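Local coordinates for putative iron-regulated protein A (Parabacteroides distasonis ATCC 8503, PDB 4ECG), which is of uncertain physiological role but binds calcium ions and, as an imelysin-like protein, may be a metalloendopeptidase produced under control by iron, at residues 45-50 / 301-306; 84-89 / 288-293; 90-95 / 107-112; 231-234 / 238-241; 283-288 / 342-347. All blocks are in the same frame, centred on the assembly; numbering follows the deposited sequence.

Contact 1 of 5, residues 45-50 / 301-306; sequences LPTYKD and GGRDLD
The carboxylate oxygen OD2 of D50 receives NH1 of R303 at 2.9 Å in a nearly straight salt bridge, with 165° at the hydrogen. Seen from the arginine, the oxygen lies close to the guanidinium plane. Seen from the aspartate, the donor comes from above the carboxylate, and the two flat groups are turned 54° against each other. With its chain bent at chi3 (69°), R303 lays one guanidinium face under T47 OG1, which is 3.7 Å from NE of R303 and displaced to the rim. That hydroxyl is bonded to the carbonyl of V43 on its own helix. D50 is shared too, since its OD1 pairs with K54. A leucine in place of R303 would probably leave D50 without its loop partner and Q90 OE1 without the N-H it receives from NH2. One long side chain thus ties a loop to a helix. R303 stands in a type II beta turn, G302 to L305, whose closing bond is weak. The turn lies in the loop between helices 284-300 and 315-322; its arginine reaches helix 29-68, and P87 of helix 71-89 packs against both members of the ion pair.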
# COMPACT_ATOMS: atom_id res chain seq x y z
N LEU A 45 -13.58 3.31 2.99
CA LEU A 45 -13.94 4.71 2.75
C LEU A 45 -13.18 5.65 3.71
O LEU A 45 -12.66 6.66 3.27
CB LEU A 45 -15.47 4.95 2.81
CG LEU A 45 -16.35 4.61 1.60
CD1 LEU A 45 -17.84 4.81 1.90
CD2 LEU A 45 -15.96 5.46 0.40
N PRO A 46 -13.08 5.33 5.02
CA PRO A 46 -12.29 6.24 5.90
C PRO A 46 -10.78 6.26 5.61
O PRO A 46 -10.18 7.30 5.68
CB PRO A 46 -12.56 5.71 7.29
CG PRO A 46 -13.82 4.95 7.19
CD PRO A 46 -13.83 4.35 5.80
N THR A 47 -10.18 5.15 5.23
CA THR A 47 -8.76 5.15 4.90
C THR A 47 -8.53 6.10 3.72
O THR A 47 -7.62 6.90 3.70
CB THR A 47 -8.24 3.74 4.58
OG1 THR A 47 -8.34 2.86 5.73
CG2 THR A 47 -6.82 3.79 4.10
N TYR A 48 -9.41 6.03 2.74
CA TYR A 48 -9.26 6.80 1.53
C TYR A 48 -9.59 8.25 1.80
O TYR A 48 -8.99 9.14 1.26
CB TYR A 48 -10.19 6.22 0.46
CG TYR A 48 -9.74 4.91 -0.18
CD1 TYR A 48 -8.41 4.63 -0.42
CD2 TYR A 48 -10.65 3.98 -0.61
CE1 TYR A 48 -8.00 3.44 -1.03
CE2 TYR A 48 -10.25 2.77 -1.22
CZ TYR A 48 -8.91 2.52 -1.46
OH TYR A 48 -8.48 1.35 -2.06
N LYS A 49 -10.57 8.52 2.65
CA LYS A 49 -10.90 9.90 3.03
C LYS A 49 -9.72 10.55 3.75
O LYS A 49 -9.44 11.71 3.56
CB LYS A 49 -12.18 9.90 3.91
CG LYS A 49 -12.53 11.16 4.71
CD LYS A 49 -13.17 12.26 3.87
CE LYS A 49 -13.79 13.38 4.74
NZ LYS A 49 -14.97 12.95 5.57
N ASP A 50 -9.06 9.80 4.61
CA ASP A 50 -7.92 10.30 5.37
C ASP A 50 -6.82 10.55 4.35
O ASP A 50 -6.10 11.54 4.44
CB ASP A 50 -7.48 9.26 6.41
CG ASP A 50 -6.23 9.66 7.25
OD1 ASP A 50 -6.12 10.83 7.70
OD2 ASP A 50 -5.37 8.76 7.50
N GLY A 301 -12.00 -5.14 11.41
CA GLY A 301 -13.17 -4.35 11.05
C GLY A 301 -13.19 -2.90 11.48
O GLY A 301 -14.24 -2.33 11.65
N GLY A 302 -12.01 -2.29 11.62
CA GLY A 302 -11.90 -0.84 11.83
C GLY A 302 -10.44 -0.38 11.75
O GLY A 302 -9.53 -1.18 11.91
N ARG A 303 -10.19 0.88 11.46
CA ARG A 303 -8.79 1.37 11.52
C ARG A 303 -8.19 1.27 12.95
O ARG A 303 -8.84 1.63 13.94
CB ARG A 303 -8.69 2.79 11.03
CG ARG A 303 -9.28 3.06 9.66
CD ARG A 303 -8.80 4.43 9.20
NE ARG A 303 -7.35 4.37 8.93
CZ ARG A 303 -6.60 5.36 8.42
NH1 ARG A 303 -7.14 6.51 8.11
NH2 ARG A 303 -5.31 5.19 8.22
N ASP A 304 -6.98 0.73 13.05
CA ASP A 304 -6.25 0.66 14.31
C ASP A 304 -6.95 -0.24 15.36
O ASP A 304 -6.59 -0.23 16.51
CB ASP A 304 -5.99 2.07 14.88
CG ASP A 304 -4.89 2.87 14.08
OD1 ASP A 304 -4.04 2.25 13.37
OD2 ASP A 304 -4.85 4.13 14.20
N LEU A 305 -7.93 -1.04 14.93
CA LEU A 305 -8.53 -2.00 15.84
C LEU A 305 -7.66 -3.26 15.98
O LEU A 305 -6.86 -3.62 15.12
CB LEU A 305 -9.94 -2.37 15.39
CG LEU A 305 -10.98 -1.26 15.31
CD1 LEU A 305 -12.40 -1.84 15.16
CD2 LEU A 305 -10.88 -0.32 16.52
N ASP A 306 -7.85 -3.96 17.08
CA ASP A 306 -7.20 -5.23 17.33
C ASP A 306 -8.17 -6.19 18.02
O ASP A 306 -9.34 -5.86 18.17
CB ASP A 306 -5.89 -5.02 18.11
CG ASP A 306 -6.11 -4.54 19.53
OD1 ASP A 306 -7.21 -4.70 20.14
OD2 ASP A 306 -5.13 -4.04 20.07

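Contact 2 of 5, residues 84-89 / 288-293; sequences VRVPWE and YKNNIV
The amide of N291 and the carboxylate of E89 lie side by side, their planes 56° apart, and ND2 serves two acceptors of the one glutamate. E89 O, 3.0 Å from N291 ND2, sits in the amide plane, whereas OE1, also 3.0 Å from N291 ND2, is tilted from it and is itself met from above the carboxylate. The other carboxylate oxygen, E89 OE2, rests over a face of the R85 guanidinium at its rim, an attraction of charges with no N-H directed at it. R85 pairs through NH1 with D109 and through NE with D287. The bonds span a crossing of two helices: the segments of helices 71-89 and 284-300 pass 8.5 Å apart at -47°, and P87 kinks the first of them. Backbones come near enough for N291 CA to make a CH...O contact with E89 O. Beside it, N290 CB meets E89 CB at 3.8 Å, and the N290 amide lies across V86 CG1 while its OD1 accepts from Q90. E89 is a known calcium ligand of this protein; here an ion lies about 3 Å from its side chain, without a modelled bond. N291 OD1 turns instead to K250 NZ.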
# COMPACT_ATOMS: atom_id res chain seq x y z
N VAL A 84 0.86 11.38 4.15
CA VAL A 84 -0.11 10.88 3.16
C VAL A 84 0.20 9.44 2.80
O VAL A 84 -0.69 8.66 2.44
CB VAL A 84 -0.27 11.79 1.89
CG1 VAL A 84 0.91 11.75 0.94
CG2 VAL A 84 -1.51 11.39 1.15
N ARG A 85 1.46 9.06 2.93
CA ARG A 85 1.84 7.72 2.62
C ARG A 85 1.34 6.66 3.62
O ARG A 85 1.24 5.51 3.27
CB ARG A 85 3.35 7.62 2.46
CG ARG A 85 3.76 6.31 1.81
CD ARG A 85 5.09 6.37 1.14
NE ARG A 85 5.41 5.07 0.55
CZ ARG A 85 5.10 4.69 -0.68
NH1 ARG A 85 4.47 5.48 -1.52
NH2 ARG A 85 5.44 3.50 -1.08
N VAL A 86 1.06 7.07 4.86
CA VAL A 86 0.55 6.13 5.89
C VAL A 86 -0.75 5.52 5.38
O VAL A 86 -0.81 4.32 5.19
CB VAL A 86 0.48 6.72 7.30
CG1 VAL A 86 -0.18 5.75 8.30
CG2 VAL A 86 1.90 7.13 7.79
N PRO A 87 -1.74 6.35 5.05
CA PRO A 87 -3.03 5.73 4.69
C PRO A 87 -3.00 5.01 3.36
O PRO A 87 -3.71 4.04 3.17
CB PRO A 87 -4.03 6.90 4.69
CG PRO A 87 -3.20 8.10 4.60
CD PRO A 87 -1.89 7.77 5.30
N TRP A 88 -2.16 5.48 2.45
CA TRP A 88 -2.04 4.81 1.19
C TRP A 88 -1.48 3.41 1.42
O TRP A 88 -1.97 2.46 0.85
CB TRP A 88 -1.15 5.59 0.23
CG TRP A 88 -0.71 4.79 -0.97
CD1 TRP A 88 0.56 4.41 -1.27
CD2 TRP A 88 -1.54 4.23 -2.04
NE1 TRP A 88 0.59 3.69 -2.41
CE2 TRP A 88 -0.63 3.55 -2.92
CE3 TRP A 88 -2.88 4.24 -2.33
CZ2 TRP A 88 -1.06 2.87 -4.04
CZ3 TRP A 88 -3.31 3.56 -3.48
CH2 TRP A 88 -2.42 2.88 -4.30
N GLU A 89 -0.46 3.27 2.24
CA GLU A 89 0.13 1.96 2.43
C GLU A 89 -0.79 1.10 3.31
O GLU A 89 -0.82 -0.12 3.16
CB GLU A 89 1.52 2.06 3.04
CG GLU A 89 2.60 2.61 2.17
CD GLU A 89 2.87 1.78 0.93
OE1 GLU A 89 3.41 0.67 1.01
OE2 GLU A 89 2.56 2.26 -0.15
N TYR A 288 6.20 -1.20 4.97
CA TYR A 288 5.90 -2.62 5.05
C TYR A 288 5.01 -2.93 6.25
O TYR A 288 4.05 -3.69 6.12
CB TYR A 288 7.14 -3.49 5.08
CG TYR A 288 8.23 -3.21 4.04
CD1 TYR A 288 7.95 -2.72 2.79
CD2 TYR A 288 9.55 -3.47 4.34
CE1 TYR A 288 8.95 -2.47 1.85
CE2 TYR A 288 10.55 -3.24 3.41
CZ TYR A 288 10.25 -2.71 2.18
OH TYR A 288 11.27 -2.43 1.32
N LYS A 289 5.33 -2.35 7.40
CA LYS A 289 4.48 -2.39 8.57
C LYS A 289 3.09 -1.89 8.24
O LYS A 289 2.08 -2.50 8.66
CB LYS A 289 5.09 -1.56 9.74
CG LYS A 289 4.20 -1.40 10.97
CD LYS A 289 4.46 -0.10 11.73
CE LYS A 289 3.68 1.06 11.15
NZ LYS A 289 4.08 2.35 11.74
N ASN A 290 3.00 -0.77 7.51
CA ASN A 290 1.66 -0.22 7.24
C ASN A 290 0.85 -1.15 6.32
O ASN A 290 -0.36 -1.31 6.52
CB ASN A 290 1.71 1.21 6.73
CG ASN A 290 1.94 2.22 7.86
OD1 ASN A 290 1.29 2.13 8.93
ND2 ASN A 290 2.78 3.24 7.59
N ASN A 291 1.51 -1.77 5.35
CA ASN A 291 0.86 -2.80 4.56
C ASN A 291 0.26 -3.96 5.39
O ASN A 291 -0.79 -4.53 5.04
CB ASN A 291 1.86 -3.44 3.62
CG ASN A 291 2.40 -2.51 2.56
OD1 ASN A 291 3.52 -2.73 2.07
ND2 ASN A 291 1.63 -1.48 2.18
N ILE A 292 0.90 -4.34 6.49
CA ILE A 292 0.32 -5.40 7.31
C ILE A 292 -0.74 -4.79 8.22
O ILE A 292 -1.72 -5.42 8.49
CB ILE A 292 1.41 -6.15 8.08
CG1 ILE A 292 2.46 -6.67 7.10
CG2 ILE A 292 0.79 -7.25 8.91
CD1 ILE A 292 1.96 -7.59 5.97
N VAL A 293 -0.61 -3.52 8.62
CA VAL A 293 -1.69 -2.85 9.38
C VAL A 293 -2.96 -2.84 8.52
O VAL A 293 -4.04 -3.02 9.02
CB VAL A 293 -1.29 -1.43 9.95
CG1 VAL A 293 -2.45 -0.73 10.64
CG2 VAL A 293 -0.23 -1.56 11.01

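Contact 3 of 5, residues 90-95 / 107-112. With CA (calcium ion), chain F; CA (calcium ion), chain K.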
# COMPACT_ATOMS: atom_id res chain seq x y z
N GLN A 90 -1.54 1.74 4.21
CA GLN A 90 -2.58 1.09 5.00
C GLN A 90 -3.78 0.68 4.16
O GLN A 90 -4.75 0.13 4.69
CB GLN A 90 -2.99 1.96 6.20
CG GLN A 90 -1.87 2.05 7.23
CD GLN A 90 -2.26 2.65 8.56
OE1 GLN A 90 -3.33 3.17 8.73
NE2 GLN A 90 -1.35 2.59 9.50
N SER A 91 -3.70 0.86 2.83
CA SER A 91 -4.82 0.52 1.96
C SER A 91 -4.49 -0.57 0.98
O SER A 91 -5.33 -0.93 0.15
CB SER A 91 -5.30 1.76 1.21
OG SER A 91 -4.51 1.99 0.07
N GLU A 92 -3.30 -1.15 1.09
CA GLU A 92 -2.86 -2.14 0.13
C GLU A 92 -3.49 -3.52 0.33
O GLU A 92 -3.31 -4.39 -0.55
CB GLU A 92 -1.34 -2.22 0.02
CG GLU A 92 -0.75 -1.00 -0.71
CD GLU A 92 0.67 -1.18 -1.28
OE1 GLU A 92 1.03 -2.31 -1.68
OE2 GLU A 92 1.39 -0.15 -1.36
N ALA A 93 -4.25 -3.71 1.42
CA ALA A 93 -5.00 -4.97 1.59
C ALA A 93 -6.28 -4.94 0.76
O ALA A 93 -6.96 -5.96 0.63
CB ALA A 93 -5.33 -5.26 3.06
N PHE A 94 -6.60 -3.76 0.20
CA PHE A 94 -7.75 -3.61 -0.66
C PHE A 94 -7.49 -2.76 -1.93
O PHE A 94 -8.08 -1.69 -2.15
CB PHE A 94 -8.96 -3.10 0.14
CG PHE A 94 -8.67 -1.99 1.09
CD1 PHE A 94 -8.22 -2.24 2.36
CD2 PHE A 94 -8.89 -0.68 0.73
CE1 PHE A 94 -8.02 -1.20 3.27
CE2 PHE A 94 -8.68 0.34 1.61
CZ PHE A 94 -8.25 0.09 2.89
N LEU A 95 -6.62 -3.28 -2.78
CA LEU A 95 -6.29 -2.66 -4.05
C LEU A 95 -7.32 -3.06 -5.10
O LEU A 95 -7.30 -2.53 -6.23
CB LEU A 95 -4.91 -3.07 -4.53
CG LEU A 95 -3.77 -2.36 -3.82
CD1 LEU A 95 -2.51 -3.16 -4.10
CD2 LEU A 95 -3.71 -0.89 -4.28
N SER A 107 -0.32 4.38 -11.23
CA SER A 107 -0.23 5.80 -11.53
C SER A 107 0.36 6.55 -10.33
O SER A 107 1.15 7.45 -10.50
CB SER A 107 -1.59 6.36 -11.91
OG SER A 107 -1.47 7.71 -12.36
N LEU A 108 -0.02 6.13 -9.14
CA LEU A 108 0.36 6.79 -7.88
C LEU A 108 1.72 6.35 -7.37
O LEU A 108 2.32 7.09 -6.62
CB LEU A 108 -0.66 6.41 -6.80
CG LEU A 108 -1.89 7.31 -6.65
CD1 LEU A 108 -2.93 6.56 -5.85
CD2 LEU A 108 -1.48 8.65 -5.99
N ASP A 109 2.21 5.15 -7.75
CA ASP A 109 3.23 4.54 -6.91
C ASP A 109 4.08 3.51 -7.64
O ASP A 109 4.42 2.46 -7.09
CB ASP A 109 2.54 3.93 -5.67
CG ASP A 109 3.49 3.68 -4.46
OD1 ASP A 109 4.51 4.40 -4.28
OD2 ASP A 109 3.16 2.77 -3.66
N SER A 110 4.50 3.85 -8.86
CA SER A 110 5.39 2.95 -9.57
C SER A 110 6.80 2.92 -8.98
O SER A 110 7.36 3.96 -8.58
CB SER A 110 5.43 3.29 -11.08
OG SER A 110 4.14 3.13 -11.67
N TRP A 111 7.36 1.72 -8.95
CA TRP A 111 8.74 1.46 -8.59
C TRP A 111 9.26 0.26 -9.37
O TRP A 111 8.52 -0.73 -9.58
CB TRP A 111 8.81 1.19 -7.08
CG TRP A 111 10.22 1.04 -6.58
CD1 TRP A 111 10.90 -0.12 -6.27
CD2 TRP A 111 11.19 2.12 -6.36
NE1 TRP A 111 12.20 0.14 -5.91
CE2 TRP A 111 12.43 1.47 -5.95
CE3 TRP A 111 11.18 3.49 -6.55
CZ2 TRP A 111 13.57 2.19 -5.69
CZ3 TRP A 111 12.33 4.21 -6.27
CH2 TRP A 111 13.50 3.58 -5.84
N PRO A 112 10.51 0.33 -9.85
CA PRO A 112 11.42 1.49 -9.85
C PRO A 112 11.06 2.53 -10.91
O PRO A 112 10.11 2.35 -11.68
CB PRO A 112 12.80 0.87 -10.18
CG PRO A 112 12.45 -0.31 -11.00
CD PRO A 112 11.14 -0.85 -10.48
CA CA F . 3.69 0.45 -2.73
CA CA K . 7.29 -2.69 -9.87
O HOH W 1 6.35 -0.83 -11.06
O HOH W 2 9.41 -3.90 -9.67
O HOH W 3 6.19 -1.50 -8.03
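E92 and D109 approach each other at about a right angle, and a calcium ion occupies the corner between them. Their carboxylate planes stand 80° apart, and each gives the metal a single oxygen: E92 OE2 at 2.7 Å and D109 OD2 at 2.6 Å from the calcium. The angle between these two bonds is about 102°. E92 OE2 and D109 OD2 are 4.1 Å from one another, and the cation between them probably offsets the repulsion of like charges. Long reach makes this possible, for the backbones are far apart, with 11.5 Å from E92 CA to D109 CA. The glutamate crosses most of that distance with its chain extended beyond CG (chi2 -160°), so that the metal joins two segments that barely touch. A second shell fixes the aspartate: W88 NE1 also bonds OD2, and R85 pairs with OD1. E89 and E277 are also known ligands of this calcium site, though neither is modelled as bonded to the ion. Another calcium, near W111, is held by the carbonyl W111 O at 2.3 Å and by three waters, just before the cis peptide of P112, whose CB lies over the indole ring. Loop 90-95 leaves helix 71-89 and packs with E92 on helices 239-259 and 284-300 and with F94 on helix 29-68; D109 comes from helix 104-109.

Contact 4 of 5, residues 231-234 / 238-241; sequences LMLN and GMAG
M239, a selenomethionine in this crystal, lays its SE against L233 CD2 at 4.0 Å and, closer still, 3.4 Å from M232 O, so that it packs on the helix end as well as on the leucine. The setting is a tight helix-loop-helix connection: helix 225-233 ends, and after a few residues helix 239-259 begins with G238 at its N-cap position. Carbonyls left over at the end of the first helix take up N-H groups at the start of the second. M239 N reaches M232 O at 2.9 Å, A240 N reaches L233 O at 3.2 Å, and G241 N reaches N234 O at 3.3 Å. The N234 side chain turns back, its CG placed between the backbone N and carbonyl carbon (chi1 90°), and ND2 bonds L231 O at 2.6 Å, on a lone pair in the carbonyl plane, as well as N237 OD1. Its OD1 accepts from N236 N, forming an Asx turn. A valine replacing N234 would probably leave L231 O without this donor and N236 N without its acceptor, and free the turn that they hold. L315 and L372 cover the apolar side of the join. G238 must lack a side chain here, for a CB would fall only 2.7 Å from L231 O.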
# COMPACT_ATOMS: atom_id res chain seq x y z
N LEU A 231 -13.35 -11.48 -2.09
CA LEU A 231 -12.61 -10.33 -2.63
C LEU A 231 -11.71 -9.70 -1.58
O LEU A 231 -10.54 -9.36 -1.86
CB LEU A 231 -13.60 -9.29 -3.18
CG LEU A 231 -13.13 -8.25 -4.18
CD1 LEU A 231 -12.50 -8.93 -5.39
CD2 LEU A 231 -14.30 -7.39 -4.56
N MSE A 232 -12.23 -9.56 -0.36
CA MSE A 232 -11.47 -8.92 0.73
C MSE A 232 -10.22 -9.73 0.99
O MSE A 232 -9.18 -9.16 1.25
CB MSE A 232 -12.26 -8.84 2.05
CG MSE A 232 -13.49 -7.87 2.07
SE MSE A 232 -14.60 -8.09 3.63
CE MSE A 232 -13.33 -7.54 4.97
N LEU A 233 -10.34 -11.07 0.93
CA LEU A 233 -9.26 -11.99 1.35
C LEU A 233 -8.30 -12.34 0.22
O LEU A 233 -7.25 -12.93 0.47
CB LEU A 233 -9.85 -13.28 1.91
CG LEU A 233 -10.40 -13.13 3.33
CD1 LEU A 233 -11.53 -14.13 3.59
CD2 LEU A 233 -9.29 -13.30 4.36
N ASN A 234 -8.62 -11.94 -1.00
CA ASN A 234 -8.00 -12.52 -2.19
C ASN A 234 -6.52 -12.23 -2.37
O ASN A 234 -6.02 -11.22 -1.88
CB ASN A 234 -8.77 -12.13 -3.50
CG ASN A 234 -8.27 -10.85 -4.14
OD1 ASN A 234 -7.32 -10.87 -4.96
ND2 ASN A 234 -8.92 -9.73 -3.80
N GLY A 238 -6.15 -8.44 -2.69
CA GLY A 238 -6.71 -8.35 -1.35
C GLY A 238 -5.74 -8.68 -0.23
O GLY A 238 -4.53 -8.52 -0.37
N MSE A 239 -6.27 -9.17 0.89
CA MSE A 239 -5.43 -9.36 2.08
C MSE A 239 -4.25 -10.32 1.82
O MSE A 239 -3.12 -9.96 2.12
CB MSE A 239 -6.28 -9.79 3.28
CG MSE A 239 -7.23 -8.67 3.75
SE MSE A 239 -8.83 -9.36 4.60
CE MSE A 239 -8.05 -9.50 6.35
N ALA A 240 -4.49 -11.47 1.20
CA ALA A 240 -3.41 -12.43 0.95
C ALA A 240 -2.44 -11.92 -0.11
O ALA A 240 -1.28 -12.27 -0.12
CB ALA A 240 -3.95 -13.81 0.59
N GLY A 241 -2.89 -11.03 -0.97
CA GLY A 241 -1.99 -10.46 -1.98
C GLY A 241 -0.90 -9.68 -1.32
O GLY A 241 0.31 -9.83 -1.67

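Contact 5 of 5, residues 283-288 / 342-347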
# COMPACT_ATOMS: atom_id res chain seq x y z
N ASN A 283 11.69 5.17 4.14
CA ASN A 283 10.34 4.96 4.60
C ASN A 283 9.97 3.51 4.41
O ASN A 283 8.81 3.16 4.55
CB ASN A 283 9.34 5.89 3.85
CG ASN A 283 8.21 6.43 4.75
OD1 ASN A 283 8.40 7.33 5.61
ND2 ASN A 283 6.99 5.97 4.47
N SER A 284 10.93 2.65 4.15
CA SER A 284 10.59 1.32 3.66
C SER A 284 9.91 0.47 4.73
O SER A 284 8.81 -0.09 4.51
CB SER A 284 11.83 0.63 3.12
OG SER A 284 12.62 1.59 2.43
N LEU A 285 10.57 0.38 5.88
CA LEU A 285 10.01 -0.38 7.02
C LEU A 285 8.68 0.17 7.50
O LEU A 285 7.81 -0.61 7.83
CB LEU A 285 11.00 -0.49 8.18
CG LEU A 285 12.29 -1.29 7.84
CD1 LEU A 285 13.30 -1.18 8.97
CD2 LEU A 285 11.96 -2.74 7.46
N ASP A 286 8.49 1.48 7.53
CA ASP A 286 7.14 2.02 7.85
C ASP A 286 6.12 1.55 6.79
O ASP A 286 5.00 1.13 7.12
CB ASP A 286 7.11 3.58 7.91
CG ASP A 286 7.69 4.15 9.19
OD1 ASP A 286 7.38 3.64 10.28
OD2 ASP A 286 8.44 5.15 9.08
N ASP A 287 6.51 1.59 5.52
CA ASP A 287 5.62 1.11 4.46
C ASP A 287 5.22 -0.33 4.72
O ASP A 287 4.03 -0.66 4.75
CB ASP A 287 6.26 1.19 3.09
CG ASP A 287 6.49 2.65 2.58
OD1 ASP A 287 6.00 3.63 3.19
OD2 ASP A 287 7.19 2.78 1.55
N TYR A 288 6.20 -1.20 4.97
CA TYR A 288 5.90 -2.62 5.05
C TYR A 288 5.01 -2.93 6.25
O TYR A 288 4.05 -3.69 6.12
CB TYR A 288 7.14 -3.49 5.08
CG TYR A 288 8.23 -3.21 4.04
CD1 TYR A 288 7.95 -2.72 2.79
CD2 TYR A 288 9.55 -3.47 4.34
CE1 TYR A 288 8.95 -2.47 1.85
CE2 TYR A 288 10.55 -3.24 3.41
CZ TYR A 288 10.25 -2.71 2.18
OH TYR A 288 11.27 -2.43 1.32
N ASN A 342 9.06 -4.73 12.29
CA ASN A 342 9.62 -3.68 13.16
C ASN A 342 11.01 -4.00 13.77
O ASN A 342 11.75 -3.10 14.10
CB ASN A 342 8.66 -3.33 14.33
CG ASN A 342 7.39 -2.60 13.90
OD1 ASN A 342 7.31 -2.05 12.82
ND2 ASN A 342 6.38 -2.64 14.76
N ALA A 343 11.34 -5.27 13.92
CA ALA A 343 12.61 -5.67 14.51
C ALA A 343 13.75 -5.59 13.49
O ALA A 343 14.94 -5.61 13.88
CB ALA A 343 12.52 -7.09 15.12
N ILE A 344 13.43 -5.54 12.19
CA ILE A 344 14.48 -5.35 11.14
C ILE A 344 15.19 -4.04 11.37
O ILE A 344 14.58 -3.01 11.70
CB ILE A 344 13.98 -5.42 9.67
CG1 ILE A 344 13.38 -6.81 9.37
CG2 ILE A 344 15.14 -5.15 8.69
CD1 ILE A 344 12.47 -6.89 8.18
N GLY A 345 16.50 -4.07 11.15
CA GLY A 345 17.34 -2.92 11.38
C GLY A 345 16.99 -1.76 10.46
O GLY A 345 16.84 -1.93 9.29
N TYR A 346 16.94 -0.57 11.03
CA TYR A 346 16.54 0.64 10.34
C TYR A 346 17.74 1.48 10.01
O TYR A 346 18.65 1.64 10.84
CB TYR A 346 15.61 1.47 11.24
CG TYR A 346 15.32 2.88 10.72
CD1 TYR A 346 14.26 3.11 9.87
CD2 TYR A 346 16.13 3.96 11.08
CE1 TYR A 346 13.99 4.40 9.41
CE2 TYR A 346 15.87 5.24 10.62
CZ TYR A 346 14.80 5.45 9.80
OH TYR A 346 14.53 6.69 9.37
N PRO A 347 17.74 2.08 8.82
CA PRO A 347 16.77 1.91 7.76
C PRO A 347 17.07 0.60 7.03
O PRO A 347 18.20 0.14 7.10
CB PRO A 347 17.06 3.09 6.86
CG PRO A 347 18.57 3.21 6.92
CD PRO A 347 18.91 2.85 8.35
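L285 carries this contact almost alone, driving its two methyl groups into the bend of segment 342-347. The close side is made with the backbone: CD1 of L285 lies 3.5 Å from the carbonyl oxygen I344 O, and the same methyl is 3.6 Å from G345 O. Its twin, CD2, sits 4.0 Å from I344 CB and near CG2 of that residue, the leucine and isoleucine crossing at a slant. CG of L285 stands anti to its carbonyl carbon (chi1 -64°), which sends the fork out from helix 284-300 into the bend. I344 is buried, and it meets L285 with CB and CG2.

Looser contact is found at Y346, which is exposed. L285 CD1 comes nearest the backbone, 4.0 Å from Y346 CA, then Y346 CB at 4.2 Å, and lies at the edge of the ring, near its plane. One ring face is instead covered by P347 CB, 4.0 Å above the ring of Y346 and over its centre, across a cis peptide bond. The bend has polar ties of its own: G345 N bonds D354, and P347 O accepts from N351. On the helix side, N283 holds the N-cap position without a capping bond from its side chain; its ND2 bonds D287 OD1 at 2.8 Å, and that oxygen also pairs with R85.

Across the interface itself the chemistry is apolar contact and methyl against carbonyl, so the fit probably depends on shape rather than on directional bonds, and the helix and the bend are joined chiefly by one leucine.

How the contacts relate
From the N terminus, contact 1 opens on helix 29-68, and contact 2 opens next, at the end of helix 71-89. Contact 3 then closes a short loop through a calcium ion, and contact 4 joins helices 225-233 and 239-259 over a still shorter one; the two stand in series, both within the span of contact 2. Contact 5 opens at 283-288 before contact 2 closes at 288-293 and contact 1 at 301-306, so that, ending at 342-347, it crosses both. Contact 2 lies within contact 1. Helix 284-300 serves contacts 2 and 5. R85 ties contacts 2, 3 and 5 together beside the calcium site, and Q90 joins contacts 1, 2 and 3.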